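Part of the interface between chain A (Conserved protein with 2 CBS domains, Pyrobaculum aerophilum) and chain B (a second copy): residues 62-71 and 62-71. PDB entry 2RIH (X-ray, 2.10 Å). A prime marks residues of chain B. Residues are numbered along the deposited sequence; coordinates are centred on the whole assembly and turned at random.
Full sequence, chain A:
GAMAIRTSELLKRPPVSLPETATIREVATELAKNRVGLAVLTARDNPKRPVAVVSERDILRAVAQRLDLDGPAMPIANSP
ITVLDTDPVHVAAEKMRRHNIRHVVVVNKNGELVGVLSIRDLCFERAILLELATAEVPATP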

# COMPACT_ATOMS: atom_id res chain seq x y z
N ALA A 62 9.84 4.38 -9.97
CA ALA A 62 11.23 4.26 -10.40
C ALA A 62 11.40 3.16 -11.44
O ALA A 62 12.07 3.35 -12.45
CB ALA A 62 12.13 3.97 -9.19
N VAL A 63 10.79 2.01 -11.18
CA VAL A 63 10.76 0.88 -12.09
C VAL A 63 10.09 1.27 -13.42
O VAL A 63 10.66 1.07 -14.48
CB VAL A 63 10.01 -0.33 -11.44
CG1 VAL A 63 9.78 -1.45 -12.45
CG2 VAL A 63 10.77 -0.85 -10.23
N ALA A 64 8.89 1.85 -13.34
CA ALA A 64 8.13 2.31 -14.52
C ALA A 64 8.94 3.26 -15.40
O ALA A 64 8.83 3.21 -16.63
CB ALA A 64 6.80 2.97 -14.08
N GLN A 65 9.75 4.11 -14.77
CA GLN A 65 10.57 5.11 -15.48
C GLN A 65 11.95 4.61 -15.88
O GLN A 65 12.72 5.35 -16.49
CB GLN A 65 10.70 6.37 -14.62
CG GLN A 65 9.39 7.13 -14.46
CD GLN A 65 9.49 8.29 -13.48
OE1 GLN A 65 10.54 8.50 -12.87
NE2 GLN A 65 8.41 9.03 -13.33
N ARG A 66 12.27 3.36 -15.55
CA ARG A 66 13.55 2.73 -15.91
C ARG A 66 14.75 3.48 -15.33
O ARG A 66 15.79 3.62 -15.99
CB ARG A 66 13.68 2.60 -17.43
CG ARG A 66 12.46 1.99 -18.10
CD ARG A 66 12.70 1.71 -19.57
NE ARG A 66 13.48 0.49 -19.73
CZ ARG A 66 13.02 -0.67 -20.18
NH1 ARG A 66 11.76 -0.84 -20.58
NH2 ARG A 66 13.86 -1.70 -20.24
N LEU A 67 14.61 3.96 -14.10
CA LEU A 67 15.71 4.62 -13.41
C LEU A 67 16.76 3.60 -13.00
O LEU A 67 16.48 2.40 -12.85
CB LEU A 67 15.22 5.34 -12.16
CG LEU A 67 14.13 6.40 -12.28
CD1 LEU A 67 13.92 7.07 -10.92
CD2 LEU A 67 14.47 7.42 -13.37
N ASP A 68 17.97 4.10 -12.82
CA ASP A 68 19.04 3.30 -12.27
C ASP A 68 18.67 3.04 -10.81
O ASP A 68 18.79 3.92 -9.95
CB ASP A 68 20.38 4.05 -12.39
CG ASP A 68 21.56 3.23 -11.91
OD1 ASP A 68 22.69 3.72 -12.07
OD2 ASP A 68 21.38 2.09 -11.40
N LEU A 69 18.22 1.82 -10.55
CA LEU A 69 17.77 1.38 -9.22
C LEU A 69 18.93 1.24 -8.21
O LEU A 69 18.70 1.08 -7.02
CB LEU A 69 16.99 0.06 -9.34
CG LEU A 69 15.47 0.08 -9.59
CD1 LEU A 69 14.94 1.35 -10.21
CD2 LEU A 69 15.07 -1.16 -10.41
N ASP A 70 20.16 1.29 -8.70
CA ASP A 70 21.33 1.36 -7.83
C ASP A 70 21.87 2.79 -7.70
O ASP A 70 22.94 3.01 -7.15
CB ASP A 70 22.42 0.42 -8.33
CG ASP A 70 22.04 -1.02 -8.18
OD1 ASP A 70 21.82 -1.46 -7.03
OD2 ASP A 70 21.94 -1.72 -9.20
N GLY A 71 21.11 3.76 -8.20
CA GLY A 71 21.39 5.17 -7.97
C GLY A 71 20.77 5.62 -6.64
O GLY A 71 20.10 4.85 -5.96
N ALA B 62 10.90 -7.95 -6.16
CA ALA B 62 11.64 -8.22 -7.41
C ALA B 62 12.86 -7.30 -7.55
O ALA B 62 13.92 -7.74 -7.98
CB ALA B 62 10.73 -8.06 -8.61
N VAL B 63 12.68 -6.03 -7.19
CA VAL B 63 13.78 -5.06 -7.14
C VAL B 63 14.84 -5.49 -6.12
O VAL B 63 16.04 -5.51 -6.42
CB VAL B 63 13.26 -3.62 -6.82
CG1 VAL B 63 14.42 -2.63 -6.60
CG2 VAL B 63 12.33 -3.14 -7.93
N ALA B 64 14.40 -5.82 -4.90
CA ALA B 64 15.30 -6.29 -3.84
C ALA B 64 16.15 -7.47 -4.30
O ALA B 64 17.35 -7.52 -4.02
CB ALA B 64 14.49 -6.68 -2.60
N GLN B 65 15.53 -8.39 -5.04
CA GLN B 65 16.18 -9.62 -5.50
C GLN B 65 16.92 -9.49 -6.84
O GLN B 65 17.43 -10.48 -7.37
CB GLN B 65 15.13 -10.74 -5.57
CG GLN B 65 14.53 -11.12 -4.21
CD GLN B 65 13.24 -11.92 -4.32
OE1 GLN B 65 12.75 -12.19 -5.41
NE2 GLN B 65 12.68 -12.30 -3.17
N ARG B 66 17.00 -8.28 -7.38
CA ARG B 66 17.62 -8.02 -8.69
C ARG B 66 17.09 -8.90 -9.82
O ARG B 66 17.86 -9.38 -10.65
CB ARG B 66 19.14 -8.19 -8.62
CG ARG B 66 19.81 -7.16 -7.81
CD ARG B 66 21.30 -7.37 -7.83
NE ARG B 66 21.94 -6.35 -7.02
CZ ARG B 66 22.29 -5.15 -7.46
NH1 ARG B 66 22.11 -4.79 -8.73
NH2 ARG B 66 22.86 -4.30 -6.60
N LEU B 67 15.78 -9.10 -9.86
CA LEU B 67 15.17 -9.81 -10.99
C LEU B 67 15.22 -8.91 -12.21
O LEU B 67 15.31 -7.68 -12.08
CB LEU B 67 13.72 -10.19 -10.69
CG LEU B 67 13.45 -11.08 -9.48
CD1 LEU B 67 11.98 -11.49 -9.50
CD2 LEU B 67 14.36 -12.30 -9.45
N ASP B 68 15.20 -9.52 -13.40
CA ASP B 68 15.04 -8.79 -14.65
C ASP B 68 13.60 -8.27 -14.68
O ASP B 68 12.65 -9.04 -14.79
CB ASP B 68 15.31 -9.70 -15.85
CG ASP B 68 15.22 -8.98 -17.19
OD1 ASP B 68 15.57 -9.61 -18.22
OD2 ASP B 68 14.82 -7.79 -17.23
N LEU B 69 13.44 -6.95 -14.60
CA LEU B 69 12.11 -6.34 -14.51
C LEU B 69 11.40 -6.28 -15.86
O LEU B 69 10.24 -5.92 -15.94
CB LEU B 69 12.19 -4.96 -13.86
CG LEU B 69 12.98 -4.95 -12.53
CD1 LEU B 69 13.15 -3.53 -11.99
CD2 LEU B 69 12.31 -5.87 -11.49
N ASP B 70 12.12 -6.64 -16.93
CA ASP B 70 11.52 -6.84 -18.25
C ASP B 70 11.12 -8.30 -18.48
O ASP B 70 10.55 -8.62 -19.52
CB ASP B 70 12.46 -6.32 -19.33
CG ASP B 70 12.63 -4.82 -19.25
OD1 ASP B 70 11.59 -4.13 -19.15
OD2 ASP B 70 13.78 -4.33 -19.24
N GLY B 71 11.39 -9.15 -17.50
CA GLY B 71 10.91 -10.53 -17.52
C GLY B 71 9.44 -10.58 -17.15
O GLY B 71 8.85 -9.56 -16.79

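The same ten residues of each copy face each other. Each stretch starts in the last turn of a helix, leaves it, and folds into a type I beta turn from Asp68 to Gly71. Val63 lies across from Leu69′ and Leu69 from Val63′, with CA atoms 7.7 Å and 7.9 Å apart. No backbone hydrogen bond crosses the contact; side chains do all the joining.

Several backbone polar groups are satisfied within their own stretch. Arg66 N donates to Val63 O (3.0 Å) and Leu67 N to Ala62 O (3.1 Å). With the positive phi of Arg66, these bonds close the helix in a Schellman motif. Chain B repeats both bonds: Arg66′ N to Val63′ O is 3.1 Å, and Leu67′ N to Ala62′ O is 3.0 Å.

The beta turn is held twice. Gly71 N donates to Asp68 O at 2.9 Å, and Asp70 N donates to the side chain of Asp68, at OD2, at 3.1 Å. The matching distances in chain B are 3.0 Å for Gly71′ N to Asp68′ O and 3.0 Å for Asp70′ N to Asp68′ OD2. OD2 of each Asp68 bonds within its own turn, and neither Asp68 side chain contacts the partner stretch.

Four apolar side chains form the buried part of the contact. The CA-to-CB bonds of Val63, Leu69 and their mates all point toward the other stretch. Val63 CG2 meets Val63′ CG2 at 3.6 Å, and Leu69 CD2 meets Leu69′ CD1 at 3.4 Å. The cross pairs are looser: Val63 CG1 to Leu69′ CD1 is 4.0 Å, and Leu69 CD2 to Val63′ CG1 is 4.1 Å. These groups have no polar atoms to satisfy. The two leucines differ in chi2, which is 22° in Leu69 and near t in Leu69′.

Charged pairs complete the contact. Arg66 and Asp70 start out sideways in both chains, but their ends come nearer the partner. Opposite charges then meet in two salt bridges. Arg66 NH2 donates to Asp70′ OD2 at 2.8 Å; the distance is short, but the 117° angle makes the hydrogen bond weak. In the other bridge, Arg66′ uses two nitrogens. Its NH1 donates to Asp70 OD2 at 3.1 Å with a better angle of 149°, while its NH2 makes a weak bond to Asp70 OD1, also at 3.1 Å. The arginines also differ in chi3, p in Arg66 and t in Arg66′. Both oxygens of each Asp70 carboxylate also have hydrogen bonds elsewhere in the structure.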